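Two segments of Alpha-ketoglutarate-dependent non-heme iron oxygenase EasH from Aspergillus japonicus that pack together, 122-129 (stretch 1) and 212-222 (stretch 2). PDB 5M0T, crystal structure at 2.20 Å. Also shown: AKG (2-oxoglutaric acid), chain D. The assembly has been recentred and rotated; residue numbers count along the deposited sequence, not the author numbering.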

# COMPACT_ATOMS: atom_id res chain seq x y z
N THR A 122 16.49 23.72 -4.60
CA THR A 122 17.32 24.15 -3.47
C THR A 122 17.87 25.54 -3.75
O THR A 122 18.41 25.79 -4.82
CB THR A 122 18.47 23.17 -3.17
OG1 THR A 122 19.36 23.10 -4.29
CG2 THR A 122 17.93 21.76 -2.90
N GLU A 123 17.72 26.44 -2.80
CA GLU A 123 18.17 27.82 -2.94
C GLU A 123 19.66 27.96 -2.61
O GLU A 123 20.25 27.06 -2.03
CB GLU A 123 17.33 28.73 -2.04
CG GLU A 123 15.83 28.71 -2.38
CD GLU A 123 14.98 29.54 -1.43
OE1 GLU A 123 15.42 29.78 -0.29
OE2 GLU A 123 13.88 29.97 -1.84
N PRO A 124 20.29 29.08 -2.99
CA PRO A 124 21.65 29.36 -2.52
C PRO A 124 21.76 29.29 -1.00
O PRO A 124 20.90 29.82 -0.28
CB PRO A 124 21.87 30.79 -3.00
CG PRO A 124 21.03 30.90 -4.22
CD PRO A 124 19.80 30.13 -3.89
N GLY A 125 22.79 28.61 -0.51
CA GLY A 125 23.00 28.42 0.93
C GLY A 125 22.39 27.16 1.53
O GLY A 125 22.68 26.85 2.70
N TYR A 126 21.55 26.43 0.77
CA TYR A 126 20.89 25.23 1.29
C TYR A 126 21.95 24.21 1.70
O TYR A 126 22.87 23.92 0.92
CB TYR A 126 19.92 24.62 0.26
CG TYR A 126 19.39 23.26 0.66
CD1 TYR A 126 18.46 23.13 1.70
CD2 TYR A 126 19.86 22.10 0.03
CE1 TYR A 126 17.98 21.88 2.07
CE2 TYR A 126 19.38 20.85 0.40
CZ TYR A 126 18.45 20.74 1.42
OH TYR A 126 17.99 19.50 1.80
N HIS A 127 21.82 23.71 2.92
CA HIS A 127 22.92 22.98 3.58
C HIS A 127 23.07 21.51 3.13
O HIS A 127 24.12 20.90 3.37
CB HIS A 127 22.77 23.05 5.10
CG HIS A 127 21.54 22.38 5.62
ND1 HIS A 127 20.36 23.04 5.83
CD2 HIS A 127 21.32 21.08 5.93
CE1 HIS A 127 19.45 22.18 6.28
NE2 HIS A 127 20.01 20.98 6.33
N GLY A 128 22.04 20.95 2.50
CA GLY A 128 22.09 19.57 1.98
C GLY A 128 21.36 18.61 2.91
O GLY A 128 20.93 18.99 3.99
N GLN A 129 21.20 17.36 2.47
CA GLN A 129 20.56 16.32 3.27
C GLN A 129 21.62 15.40 3.85
O GLN A 129 22.72 15.24 3.28
CB GLN A 129 19.61 15.49 2.41
CG GLN A 129 18.38 16.23 1.95
CD GLN A 129 17.47 15.39 1.05
OE1 GLN A 129 17.93 14.64 0.20
NE2 GLN A 129 16.17 15.54 1.22
N ALA A 212 20.45 15.03 -1.26
CA ALA A 212 20.63 16.30 -1.95
C ALA A 212 21.88 16.96 -1.41
O ALA A 212 22.11 16.93 -0.20
CB ALA A 212 19.42 17.22 -1.75
N GLY A 213 22.67 17.55 -2.29
CA GLY A 213 23.95 18.15 -1.93
C GLY A 213 23.79 19.55 -1.38
O GLY A 213 22.70 20.14 -1.46
N LYS A 214 24.88 20.08 -0.83
CA LYS A 214 24.98 21.46 -0.40
C LYS A 214 25.02 22.38 -1.63
O LYS A 214 25.79 22.14 -2.55
CB LYS A 214 26.26 21.66 0.45
CG LYS A 214 26.22 22.80 1.46
CD LYS A 214 27.16 23.96 1.19
CE LYS A 214 27.24 24.91 2.39
NZ LYS A 214 25.99 25.70 2.64
N ASN A 215 24.17 23.41 -1.63
CA ASN A 215 24.19 24.45 -2.68
C ASN A 215 25.11 25.60 -2.24
O ASN A 215 24.66 26.50 -1.57
CB ASN A 215 22.76 24.94 -2.99
CG ASN A 215 22.66 25.84 -4.22
OD1 ASN A 215 23.61 26.53 -4.58
ND2 ASN A 215 21.49 25.84 -4.86
N ASN A 216 26.38 25.56 -2.64
CA ASN A 216 27.40 26.58 -2.33
C ASN A 216 27.40 27.81 -3.25
O ASN A 216 28.30 28.64 -3.12
CB ASN A 216 28.82 25.98 -2.46
CG ASN A 216 29.23 25.17 -1.27
OD1 ASN A 216 29.29 25.70 -0.17
ND2 ASN A 216 29.61 23.90 -1.50
N THR A 217 26.46 27.93 -4.19
CA THR A 217 26.44 29.10 -5.08
C THR A 217 25.77 30.26 -4.38
O THR A 217 25.12 30.05 -3.36
CB THR A 217 25.67 28.85 -6.39
OG1 THR A 217 24.27 28.73 -6.12
CG2 THR A 217 26.20 27.57 -7.09
N THR A 218 25.92 31.46 -4.93
CA THR A 218 25.28 32.66 -4.43
C THR A 218 23.96 32.96 -5.12
O THR A 218 23.13 33.67 -4.56
CB THR A 218 26.22 33.87 -4.63
OG1 THR A 218 27.47 33.62 -3.99
CG2 THR A 218 25.62 35.18 -4.07
N ASP A 219 23.77 32.43 -6.32
CA ASP A 219 22.67 32.87 -7.20
C ASP A 219 21.98 31.79 -8.06
O ASP A 219 21.17 32.13 -8.90
CB ASP A 219 23.22 33.98 -8.12
CG ASP A 219 24.38 33.50 -9.01
OD1 ASP A 219 25.02 32.45 -8.72
OD2 ASP A 219 24.66 34.20 -10.01
N PHE A 220 22.27 30.50 -7.85
CA PHE A 220 21.72 29.43 -8.70
C PHE A 220 20.69 28.59 -7.94
O PHE A 220 21.01 28.02 -6.88
CB PHE A 220 22.84 28.54 -9.22
CG PHE A 220 22.47 27.70 -10.41
CD1 PHE A 220 21.86 26.47 -10.26
CD2 PHE A 220 22.71 28.17 -11.71
CE1 PHE A 220 21.51 25.70 -11.37
CE2 PHE A 220 22.38 27.41 -12.82
CZ PHE A 220 21.79 26.18 -12.65
N LEU A 221 19.47 28.52 -8.50
CA LEU A 221 18.42 27.64 -7.99
C LEU A 221 18.55 26.31 -8.71
O LEU A 221 18.33 26.23 -9.92
CB LEU A 221 17.03 28.21 -8.26
CG LEU A 221 16.74 29.57 -7.65
CD1 LEU A 221 15.85 30.35 -8.62
CD2 LEU A 221 16.13 29.48 -6.24
N ARG A 222 18.90 25.27 -7.96
CA ARG A 222 19.15 23.92 -8.51
C ARG A 222 17.85 23.13 -8.43
O ARG A 222 17.36 22.85 -7.35
CB ARG A 222 20.32 23.27 -7.74
CG ARG A 222 20.58 21.78 -7.93
CD ARG A 222 19.54 20.96 -7.18
NE ARG A 222 20.03 19.73 -6.62
CZ ARG A 222 19.26 18.85 -5.98
NH1 ARG A 222 17.94 19.04 -5.81
NH2 ARG A 222 19.82 17.75 -5.52
C1 AKG D . 14.77 12.71 -0.90
O1 AKG D . 14.44 11.59 -0.51
O2 AKG D . 14.16 13.82 -0.58
C2 AKG D . 15.96 12.94 -1.84
O5 AKG D . 16.83 12.10 -1.88
C3 AKG D . 16.03 14.17 -2.72
C4 AKG D . 17.35 14.29 -3.46
C5 AKG D . 17.47 15.51 -4.32
O3 AKG D . 16.37 16.21 -4.50
O4 AKG D . 18.52 15.82 -4.83
O HOH W 1 21.00 21.22 -3.22

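The two stretches run antiparallel, held mainly by backbone hydrogen bonds. Only Thr122 and Arg222 form a true bridge; elsewhere the chains are irregular, and they bury 716 Å² between them.

Stretch 2 opens with Ala212, gripped twice by Gln129. Gln129 N donates to Ala212 O (2.9 Å), and Ala212 N donates to Gln129 OE1 (2.9 Å), both nearly linear. The amide side chain suits this place because its other end is a donor: Gln129 NE2 reaches AKG O2 at 3.2 Å. The small methyl of Ala212 points toward stretch 1 and lies at the edge of the Tyr126 ring, with CB 4.2 Å from Tyr126 CE2; the same CB is 3.5 Å from AKG O4.

At Gly213 the chains draw close. Gly128 CA lies 3.5 Å from Gly213 O in a CA-H...O contact, and a CB on Gly128 would come within 3.1 Å of Lys214 N. The positive phi of Gly128 calls for glycine as well. Gly213 O also accepts from a water, 2.7 Å away, which lies 2.7 Å from Thr122 OG1 and so links the two stretches.

Lys214 is exposed, yet its long chain lies along stretch 1, with Lys214 CG 3.4 Å from His127 O and Lys214 NZ 3.5 Å from Gly125 O, a contact and not a hydrogen bond.

Asn215 is the hub. Its backbone bonds in both directions: Asn215 N donates to Tyr126 O (2.9 Å), and Gly125 N donates to Asn215 O (3.0 Å). These bonds clasp the type II turn from Glu123 to Tyr126, in which Gly125 takes the positive phi that favours glycine. The buried side chain needs both a donor and an acceptor, and an amide supplies them. Asn215 OD1 accepts from Thr217 N (3.2 Å) and Thr217 OG1 (2.8 Å), whereas Asn215 ND2 donates to Phe220 O (3.0 Å) and, weakly, to Thr122 O (3.1 Å).

Asn216 touches nothing in stretch 1. Thr217 OG1 accepts from Phe220 N (3.2 Å), helping to fold the loop from Thr217 to Phe220. Pro124 packs against this backbone, its CB 3.4 Å from Thr217 O and its CG 3.5 Å from Thr218 O; lacking an N-H, proline leaves no amide donor unpaired here.

Leu221 brings CD2 to 3.9 Å from Glu123 CG, an aliphatic contact at the exposed margin. Arg222 closes the pairing: Thr122 N donates to Arg222 O (3.0 Å) and Arg222 N to Thr122 O (3.2 Å). Its guanidinium meets the 2-oxoglutarate carboxylate, with a very short bond of 2.4 Å from Arg222 NH2 to AKG O4.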